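Local structure of extracellular solute-binding protein family 1 (4OVJ) at residues V24-F29 with N54-T59; M87-I92 with S295-I300. The protein probably binds a solute outside the cell and delivers it to a membrane transporter. All blocks are in the same frame, centred on the assembly; numbering follows the deposited sequence.

Contact 1 (V24-F29 with N54-T59); sequences VVTLTF and NIHIQT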
ATOM      1  N   VAL A  24     -38.390   1.551   4.053  1.00 11.63           N
ATOM      2  CA  VAL A  24     -37.489   1.128   3.024  1.00 11.19           C
ATOM      3  C   VAL A  24     -36.943   2.314   2.223  1.00 11.16           C
ATOM      4  O   VAL A  24     -37.659   3.276   1.926  1.00 12.40           O
ATOM      5  CB  VAL A  24     -38.152   0.077   2.108  1.00 11.91           C
ATOM      6  CG1 VAL A  24     -39.392   0.637   1.432  1.00 13.65           C
ATOM      7  CG2 VAL A  24     -37.165  -0.433   1.076  1.00 12.66           C
ATOM      8  N   VAL A  25     -35.643   2.256   1.941  1.00 11.01           N
ATOM      9  CA  VAL A  25     -34.977   3.255   1.101  1.00 11.27           C
ATOM     10  C   VAL A  25     -34.044   2.539   0.154  1.00 10.84           C
ATOM     11  O   VAL A  25     -33.706   1.376   0.373  1.00 10.07           O
ATOM     12  CB  VAL A  25     -34.166   4.293   1.929  1.00 13.44           C
ATOM     13  CG1 VAL A  25     -35.037   4.952   2.993  1.00 14.55           C
ATOM     14  CG2 VAL A  25     -32.923   3.676   2.544  1.00 14.03           C
ATOM     15  N   THR A  26     -33.631   3.246  -0.890  1.00 11.59           N
ATOM     16  CA  THR A  26     -32.636   2.773  -1.835  1.00 11.78           C
ATOM     17  C   THR A  26     -31.423   3.700  -1.843  1.00 11.93           C
ATOM     18  O   THR A  26     -31.562   4.931  -1.932  1.00 14.25           O
ATOM     19  CB  THR A  26     -33.215   2.705  -3.253  1.00 14.81           C
ATOM     20  OG1 THR A  26     -34.309   1.792  -3.262  1.00 19.40           O
ATOM     21  CG2 THR A  26     -32.159   2.251  -4.270  1.00 16.57           C
ATOM     22  N   LEU A  27     -30.242   3.093  -1.747  1.00 11.03           N
ATOM     23  CA  LEU A  27     -28.967   3.792  -1.875  1.00 10.78           C
ATOM     24  C   LEU A  27     -28.331   3.408  -3.188  1.00  9.58           C
ATOM     25  O   LEU A  27     -28.290   2.223  -3.522  1.00 10.02           O
ATOM     26  CB  LEU A  27     -27.993   3.370  -0.774  1.00 11.18           C
ATOM     27  CG  LEU A  27     -28.429   3.596   0.666  1.00 13.06           C
ATOM     28  CD1 LEU A  27     -27.502   2.875   1.629  1.00 13.73           C
ATOM     29  CD2 LEU A  27     -28.437   5.080   0.974  1.00 15.06           C
ATOM     30  N   THR A  28     -27.804   4.386  -3.918  1.00  8.90           N
ATOM     31  CA  THR A  28     -26.962   4.096  -5.090  1.00  8.86           C
ATOM     32  C   THR A  28     -25.496   3.989  -4.653  1.00  7.66           C
ATOM     33  O   THR A  28     -25.071   4.670  -3.727  1.00  7.77           O
ATOM     34  CB  THR A  28     -27.096   5.195  -6.155  1.00  9.94           C
ATOM     35  OG1 THR A  28     -26.964   6.468  -5.528  1.00 11.77           O
ATOM     36  CG2 THR A  28     -28.452   5.089  -6.843  1.00 12.06           C
ATOM     37  N   PHE A  29     -24.739   3.124  -5.323  1.00  7.74           N
ATOM     38  CA  PHE A  29     -23.383   2.768  -4.923  1.00  8.00           C
ATOM     39  C   PHE A  29     -22.512   2.664  -6.159  1.00  7.81           C
ATOM     40  O   PHE A  29     -22.637   1.715  -6.933  1.00  8.62           O
ATOM     41  CB  PHE A  29     -23.413   1.441  -4.173  1.00  8.25           C
ATOM     42  CG  PHE A  29     -22.052   0.859  -3.831  1.00  8.42           C
ATOM     43  CD1 PHE A  29     -20.949   1.657  -3.576  1.00  8.57           C
ATOM     44  CD2 PHE A  29     -21.915  -0.516  -3.690  1.00  9.09           C
ATOM     45  CE1 PHE A  29     -19.728   1.104  -3.218  1.00  9.19           C
ATOM     46  CE2 PHE A  29     -20.703  -1.070  -3.345  1.00 10.00           C
ATOM     47  CZ  PHE A  29     -19.608  -0.266  -3.099  1.00  9.21           C
ATOM     48  N   ASN A  54     -34.489  -3.706   4.659  1.00 12.48           N
ATOM     49  CA  ASN A  54     -35.155  -2.426   4.396  1.00 12.78           C
ATOM     50  C   ASN A  54     -34.267  -1.392   3.690  1.00 11.53           C
ATOM     51  O   ASN A  54     -34.602  -0.206   3.623  1.00 11.87           O
ATOM     52  CB  ASN A  54     -35.718  -1.851   5.678  1.00 14.98           C
ATOM     53  CG  ASN A  54     -34.682  -1.690   6.743  1.00 18.93           C
ATOM     54  OD1 ASN A  54     -33.620  -2.332   6.714  1.00 21.91           O
ATOM     55  ND2 ASN A  54     -34.986  -0.849   7.719  1.00 24.20           N
ATOM     56  N   ILE A  55     -33.141  -1.843   3.152  1.00 10.52           N
ATOM     57  CA  ILE A  55     -32.273  -0.975   2.368  1.00  9.63           C
ATOM     58  C   ILE A  55     -31.943  -1.694   1.065  1.00  9.49           C
ATOM     59  O   ILE A  55     -31.269  -2.732   1.061  1.00 13.48           O
ATOM     60  CB  ILE A  55     -30.978  -0.617   3.130  1.00 10.39           C
ATOM     61  CG1 ILE A  55     -31.317   0.040   4.472  1.00 10.14           C
ATOM     62  CG2 ILE A  55     -30.110   0.325   2.286  1.00 11.00           C
ATOM     63  CD1 ILE A  55     -30.141   0.197   5.437  1.00 11.60           C
ATOM     64  N   HIS A  56     -32.400  -1.136  -0.046  1.00  7.80           N
ATOM     65  CA  HIS A  56     -31.963  -1.600  -1.345  1.00  8.31           C
ATOM     66  C   HIS A  56     -30.669  -0.898  -1.743  1.00  8.72           C
ATOM     67  O   HIS A  56     -30.487   0.301  -1.488  1.00  9.59           O
ATOM     68  CB  HIS A  56     -32.979  -1.264  -2.424  1.00  9.08           C
ATOM     69  CG  HIS A  56     -34.341  -1.844  -2.210  1.00 10.13           C
ATOM     70  ND1 HIS A  56     -34.570  -3.196  -2.108  1.00 11.17           N
ATOM     71  CD2 HIS A  56     -35.555  -1.254  -2.195  1.00  9.76           C
ATOM     72  CE1 HIS A  56     -35.867  -3.413  -1.986  1.00 10.36           C
ATOM     73  NE2 HIS A  56     -36.484  -2.249  -2.037  1.00  9.07           N
ATOM     74  N   ILE A  57     -29.785  -1.637  -2.388  1.00  8.59           N
ATOM     75  CA  ILE A  57     -28.598  -1.070  -2.992  1.00  9.32           C
ATOM     76  C   ILE A  57     -28.722  -1.165  -4.508  1.00  9.56           C
ATOM     77  O   ILE A  57     -28.941  -2.247  -5.066  1.00 12.25           O
ATOM     78  CB  ILE A  57     -27.321  -1.798  -2.540  1.00 10.01           C
ATOM     79  CG1 ILE A  57     -27.204  -1.780  -1.020  1.00 10.22           C
ATOM     80  CG2 ILE A  57     -26.100  -1.163  -3.196  1.00 10.94           C
ATOM     81  CD1 ILE A  57     -27.104  -0.394  -0.413  1.00 10.32           C
ATOM     82  N   GLN A  58     -28.607  -0.009  -5.160  1.00  9.02           N
ATOM     83  CA  GLN A  58     -28.562   0.067  -6.592  1.00  9.70           C
ATOM     84  C   GLN A  58     -27.121   0.324  -7.006  1.00  9.03           C
ATOM     85  O   GLN A  58     -26.613   1.433  -6.859  1.00  8.88           O
ATOM     86  CB  GLN A  58     -29.484   1.182  -7.061  1.00 11.07           C
ATOM     87  CG  GLN A  58     -29.529   1.350  -8.556  1.00 13.45           C
ATOM     88  CD  GLN A  58     -30.475   2.453  -8.984  1.00 15.68           C
ATOM     89  OE1 GLN A  58     -31.455   2.745  -8.308  1.00 15.56           O
ATOM     90  NE2 GLN A  58     -30.179   3.069 -10.118  1.00 20.29           N
ATOM     91  N   THR A  59     -26.451  -0.701  -7.525  1.00  9.54           N
ATOM     92  CA  THR A  59     -25.056  -0.542  -7.913  1.00 10.47           C
ATOM     93  C   THR A  59     -24.928   0.238  -9.211  1.00 11.42           C
ATOM     94  O   THR A  59     -25.779   0.144 -10.099  1.00 13.26           O
ATOM     95  CB  THR A  59     -24.328  -1.887  -8.023  1.00 11.94           C
ATOM     96  OG1 THR A  59     -24.972  -2.717  -9.001  1.00 14.53           O
ATOM     97  CG2 THR A  59     -24.321  -2.579  -6.681  1.00 13.52           C
TER
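Segments 24-29 and 54-59 lie on strands 25-31 and 55-61, the two parallel strands of a beta-alpha-beta unit joined through helix 35-51, as at the start of the N-terminal lobe in periplasmic-binding-protein folds. Five backbone hydrogen bonds run between them, and the two donated by L27 N and Q58 N are the straightest: Q58 N gives its hydrogen to L27 O at 2.8 Å with an angle of 172° and lies in the carbonyl plane. At the far end the bond from F29 N to Q58 O is more bent, its donor above the carbonyl plane.

Side chains alternate between the two faces of the sheet. On the mainly apolar face L27 is the hub. Its CG sits beside the backbone N (chi1 -59°), and CD1 reaches across to two neighbours, touching I55 CG2 at 3.7 Å and I57 CD1 at 3.9 Å; the branches cross obliquely. The tip of I57 bends back toward the first strand, while its CG2 meets F29 CB at 3.9 Å. F29 CG is anti to the backbone N (chi1 173°), and F313 of helix 307-319 meets its ring edge-to-face. Helix 35-51 covers I55 and I57 through F48, and L27, F29 and I55 are buried.

The other face is more polar and lies nearer solvent. T28 and Q58 run side by side, pointing the same way; the glutamine is extended, CG anti to N, and T28 CG2 lies 4.0 Å from Q58 CD. Next along, H56 crosses T26 obliquely. The threonine hydroxyl oxygen is at the edge of the imidazole, near its plane, with T26 OG1 3.5 Å from H56 CD2, while V24 CG2 approaches the same ring obliquely, 3.7 Å from H56 NE2.

Contact 2 (M87-I92 with S295-I300); sequences MDYEYI and SQFWSI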
HETATM    1  N   MSE A  87     -13.750   5.775  -3.646  1.00  8.59           N
HETATM    2  CA  MSE A  87     -12.920   6.958  -3.836  1.00  9.97           C
HETATM    3  C   MSE A  87     -11.474   6.548  -3.796  1.00  9.44           C
HETATM    4  O   MSE A  87     -11.116   5.542  -3.185  1.00  9.01           O
HETATM    5  CB  MSE A  87     -13.299   7.956  -2.748  1.00 12.72           C
HETATM    6  CG  MSE A  87     -12.556   9.292  -2.757  1.00 13.02           C
HETATM    7 SE   MSE A  87     -12.810  10.309  -4.420  1.00 15.27          SE
HETATM    8  CE  MSE A  87     -14.729  10.106  -4.788  1.00 15.38           C
ATOM      9  N   ASP A  88     -10.642   7.331  -4.470  1.00 10.22           N
ATOM     10  CA  ASP A  88      -9.215   7.094  -4.521  1.00 10.31           C
ATOM     11  C   ASP A  88      -8.447   8.250  -3.872  1.00  9.72           C
ATOM     12  O   ASP A  88      -8.875   9.411  -3.904  1.00 10.56           O
ATOM     13  CB  ASP A  88      -8.728   6.932  -5.949  1.00 11.91           C
ATOM     14  CG  ASP A  88      -7.272   6.454  -6.008  1.00 14.01           C
ATOM     15  OD1 ASP A  88      -7.017   5.258  -5.717  1.00 19.97           O
ATOM     16  OD2 ASP A  88      -6.383   7.275  -6.334  1.00 17.65           O
ATOM     17  N   TYR A  89      -7.297   7.917  -3.300  1.00  9.52           N
ATOM     18  CA  TYR A  89      -6.422   8.900  -2.653  1.00 10.36           C
ATOM     19  C   TYR A  89      -6.078  10.083  -3.559  1.00 10.81           C
ATOM     20  O   TYR A  89      -5.980  11.219  -3.085  1.00 15.14           O
ATOM     21  CB  TYR A  89      -5.147   8.203  -2.159  1.00 10.52           C
ATOM     22  CG  TYR A  89      -4.336   8.975  -1.143  1.00 10.30           C
ATOM     23  CD1 TYR A  89      -4.936   9.570  -0.035  1.00 10.11           C
ATOM     24  CD2 TYR A  89      -2.959   9.087  -1.280  1.00 10.22           C
ATOM     25  CE1 TYR A  89      -4.189  10.271   0.898  1.00 10.14           C
ATOM     26  CE2 TYR A  89      -2.198   9.777  -0.354  1.00 10.80           C
ATOM     27  CZ  TYR A  89      -2.816  10.378   0.735  1.00  9.53           C
ATOM     28  OH  TYR A  89      -2.060  11.071   1.649  1.00 10.83           O
ATOM     29  N   GLU A  90      -5.907   9.821  -4.850  1.00 11.99           N
ATOM     30  CA  GLU A  90      -5.597  10.862  -5.842  1.00 14.81           C
ATOM     31  C   GLU A  90      -6.680  11.954  -5.961  1.00 14.64           C
ATOM     32  O   GLU A  90      -6.371  13.121  -6.258  1.00 15.92           O
ATOM     33  CB  GLU A  90      -5.378  10.210  -7.220  1.00 19.83           C
ATOM     34  CG  GLU A  90      -5.162  11.205  -8.359  1.00 27.20           C
ATOM     35  CD  GLU A  90      -4.786  10.563  -9.684  1.00 35.02           C
ATOM     36  OE1 GLU A  90      -4.826   9.314  -9.803  1.00 32.78           O
ATOM     37  OE2 GLU A  90      -4.456  11.328 -10.619  1.00 49.07           O
ATOM     38  N   TYR A  91      -7.936  11.572  -5.764  1.00 13.51           N
ATOM     39  CA  TYR A  91      -9.066  12.451  -6.044  1.00 13.28           C
ATOM     40  C   TYR A  91      -9.846  12.942  -4.832  1.00 11.47           C
ATOM     41  O   TYR A  91     -10.696  13.837  -4.951  1.00 11.97           O
ATOM     42  CB  TYR A  91     -10.023  11.733  -6.982  1.00 14.06           C
ATOM     43  CG  TYR A  91      -9.464  11.518  -8.375  1.00 16.53           C
ATOM     44  CD1 TYR A  91      -9.064  12.590  -9.159  1.00 24.17           C
ATOM     45  CD2 TYR A  91      -9.333  10.249  -8.898  1.00 17.31           C
ATOM     46  CE1 TYR A  91      -8.553  12.392 -10.431  1.00 26.92           C
ATOM     47  CE2 TYR A  91      -8.838  10.039 -10.167  1.00 18.12           C
ATOM     48  CZ  TYR A  91      -8.447  11.105 -10.928  1.00 22.73           C
ATOM     49  OH  TYR A  91      -7.955  10.876 -12.186  1.00 26.39           O
ATOM     50  N   ILE A  92      -9.562  12.395  -3.660  1.00 10.19           N
ATOM     51  CA  ILE A  92     -10.383  12.692  -2.498  1.00 11.60           C
ATOM     52  C   ILE A  92     -10.313  14.179  -2.119  1.00 11.58           C
ATOM     53  O   ILE A  92     -11.331  14.762  -1.750  1.00 12.22           O
ATOM     54  CB  ILE A  92     -10.062  11.759  -1.303  1.00 12.93           C
ATOM     55  CG1 ILE A  92     -11.119  11.925  -0.206  1.00 15.13           C
ATOM     56  CG2 ILE A  92      -8.648  11.981  -0.786  1.00 13.69           C
ATOM     57  CD1 ILE A  92     -11.100  10.806   0.812  1.00 17.49           C
ATOM     58  N   SER A 295      -5.780   1.206  -0.085  1.00 10.44           N
ATOM     59  CA  SER A 295      -5.995   0.786  -1.462  1.00 10.84           C
ATOM     60  C   SER A 295      -6.997   1.710  -2.146  1.00 10.38           C
ATOM     61  O   SER A 295      -6.821   2.110  -3.295  1.00 11.23           O
ATOM     62  CB  SER A 295      -6.521  -0.639  -1.495  1.00 12.58           C
ATOM     63  OG  SER A 295      -5.606  -1.488  -0.832  1.00 18.70           O
ATOM     64  N   GLN A 296      -8.062   1.993  -1.420  1.00 10.55           N
ATOM     65  CA  GLN A 296      -9.191   2.785  -1.893  1.00  9.97           C
ATOM     66  C   GLN A 296      -9.939   3.217  -0.654  1.00  8.26           C
ATOM     67  O   GLN A 296      -9.556   2.858   0.451  1.00  8.50           O
ATOM     68  CB  GLN A 296     -10.162   1.992  -2.783  1.00 13.32           C
ATOM     69  CG  GLN A 296      -9.617   0.848  -3.597  1.00 16.02           C
ATOM     70  CD  GLN A 296     -10.716   0.040  -4.241  1.00 16.07           C
ATOM     71  OE1 GLN A 296     -11.800  -0.145  -3.653  1.00 16.78           O
ATOM     72  NE2 GLN A 296     -10.459  -0.450  -5.436  1.00 17.88           N
ATOM     73  N   PHE A 297     -11.004   3.981  -0.840  1.00  7.49           N
ATOM     74  CA  PHE A 297     -11.819   4.503   0.247  1.00  7.98           C
ATOM     75  C   PHE A 297     -13.293   4.318  -0.062  1.00  7.95           C
ATOM     76  O   PHE A 297     -13.695   4.331  -1.224  1.00  8.66           O
ATOM     77  CB  PHE A 297     -11.629   6.016   0.426  1.00  8.49           C
ATOM     78  CG  PHE A 297     -10.254   6.435   0.808  1.00  8.36           C
ATOM     79  CD1 PHE A 297      -9.261   6.538  -0.152  1.00  9.52           C
ATOM     80  CD2 PHE A 297      -9.956   6.792   2.121  1.00  7.61           C
ATOM     81  CE1 PHE A 297      -7.979   6.916   0.194  1.00  9.89           C
ATOM     82  CE2 PHE A 297      -8.677   7.196   2.462  1.00  8.26           C
ATOM     83  CZ  PHE A 297      -7.685   7.241   1.500  1.00  9.24           C
ATOM     84  N   TRP A 298     -14.099   4.204   0.994  1.00  8.44           N
ATOM     85  CA  TRP A 298     -15.537   4.401   0.898  1.00  7.94           C
ATOM     86  C   TRP A 298     -15.845   5.839   1.308  1.00  7.60           C
ATOM     87  O   TRP A 298     -15.413   6.287   2.365  1.00  7.51           O
ATOM     88  CB  TRP A 298     -16.315   3.472   1.826  1.00  9.22           C
ATOM     89  CG  TRP A 298     -16.036   2.023   1.687  1.00  9.69           C
ATOM     90  CD1 TRP A 298     -15.697   1.180   2.699  1.00 10.94           C
ATOM     91  CD2 TRP A 298     -16.068   1.227   0.495  1.00  9.66           C
ATOM     92  NE1 TRP A 298     -15.527  -0.089   2.223  1.00 10.97           N
ATOM     93  CE2 TRP A 298     -15.743  -0.092   0.871  1.00 10.30           C
ATOM     94  CE3 TRP A 298     -16.334   1.497  -0.852  1.00  9.30           C
ATOM     95  CZ2 TRP A 298     -15.668  -1.127  -0.051  1.00 10.11           C
ATOM     96  CZ3 TRP A 298     -16.270   0.460  -1.761  1.00  9.77           C
ATOM     97  CH2 TRP A 298     -15.945  -0.832  -1.356  1.00 10.07           C
ATOM     98  N   SER A 299     -16.618   6.531   0.474  1.00  7.32           N
ATOM     99  CA  SER A 299     -17.074   7.880   0.759  1.00  7.01           C
ATOM    100  C   SER A 299     -18.598   7.941   0.553  1.00  6.82           C
ATOM    101  O   SER A 299     -19.186   7.115  -0.155  1.00  8.07           O
ATOM    102  CB  SER A 299     -16.377   8.878  -0.166  1.00  7.38           C
ATOM    103  OG  SER A 299     -14.977   8.991   0.092  1.00  7.96           O
ATOM    104  N   ILE A 300     -19.220   8.921   1.181  1.00  6.27           N
ATOM    105  CA  ILE A 300     -20.652   9.138   1.085  1.00  6.97           C
ATOM    106  C   ILE A 300     -20.902  10.531   0.505  1.00  6.85           C
ATOM    107  O   ILE A 300     -20.211  11.489   0.847  1.00  7.26           O
ATOM    108  CB  ILE A 300     -21.326   8.990   2.461  1.00  7.67           C
ATOM    109  CG1 ILE A 300     -21.133   7.574   2.994  1.00  8.56           C
ATOM    110  CG2 ILE A 300     -22.827   9.316   2.401  1.00  7.72           C
ATOM    111  CD1 ILE A 300     -21.588   7.366   4.422  1.00  9.34           C
TER
HETATM  112  O   HOH W   1      -6.738   5.124  -2.891  1.00 15.93           O
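M87 and F297 form an antiparallel hydrogen-bonded pair, M87 N giving to F297 O at 2.8 Å from above the carbonyl plane and F297 N returning a bond of 2.8 Å to M87 O within its plane. F297 has the largest share of the buried surface. With CG beside the backbone N (chi1 -63°), the phenyl turns an edge to M87 O and lies alongside Y89, both side chains pointing the same way; F297 CE1 is 3.9 Å from Y89 CB. I92 CD1 comes over one face of the ring. An alanine here removes the ring that Y89 and I92 pack on, and would probably loosen the turn against the strand. Strand 293-300 is the antiparallel strand that returns from far along the chain to the sheet of the first lobe, consistent with the periplasmic-binding-protein fold, and the chain leaving strand 84-87, which runs parallel to strand 25-31, turns here toward helix 92-98. An Asx turn shapes the exit: D88 OD2 accepts from E90 N at 3.0 Å, met from above the carboxylate plane. The other carboxylate oxygen, D88 OD1, is in reach of a water that accepts from Y89 N at 2.9 Å and also approaches S295 O, bridging the turn to the strand. Further along, S299 OG, bonded to the carbonyl oxygen of Y130, lies 3.5 Å from M87 CB.

How the contacts relate
From the N terminus the chain lays down strand 25-31, passes through helix 35-51 and returns beside it, so contact 1 closes a short loop of 24 residues. Contact 2 opens only afterwards, at the end of strand 84-87, and closes a long loop of 202 residues when strand 293-300 comes back; the two are therefore in series, neither nesting nor crossing. Both belong to the same mixed sheet, where strand 25-31 pairs with 55-61 on one flank and with 84-87 on the other, and 84-87 in turn pairs with 293-300. Their centres are about 20 Å apart, yet they touch where F29 CZ packs 3.7 Å from W298 CZ3.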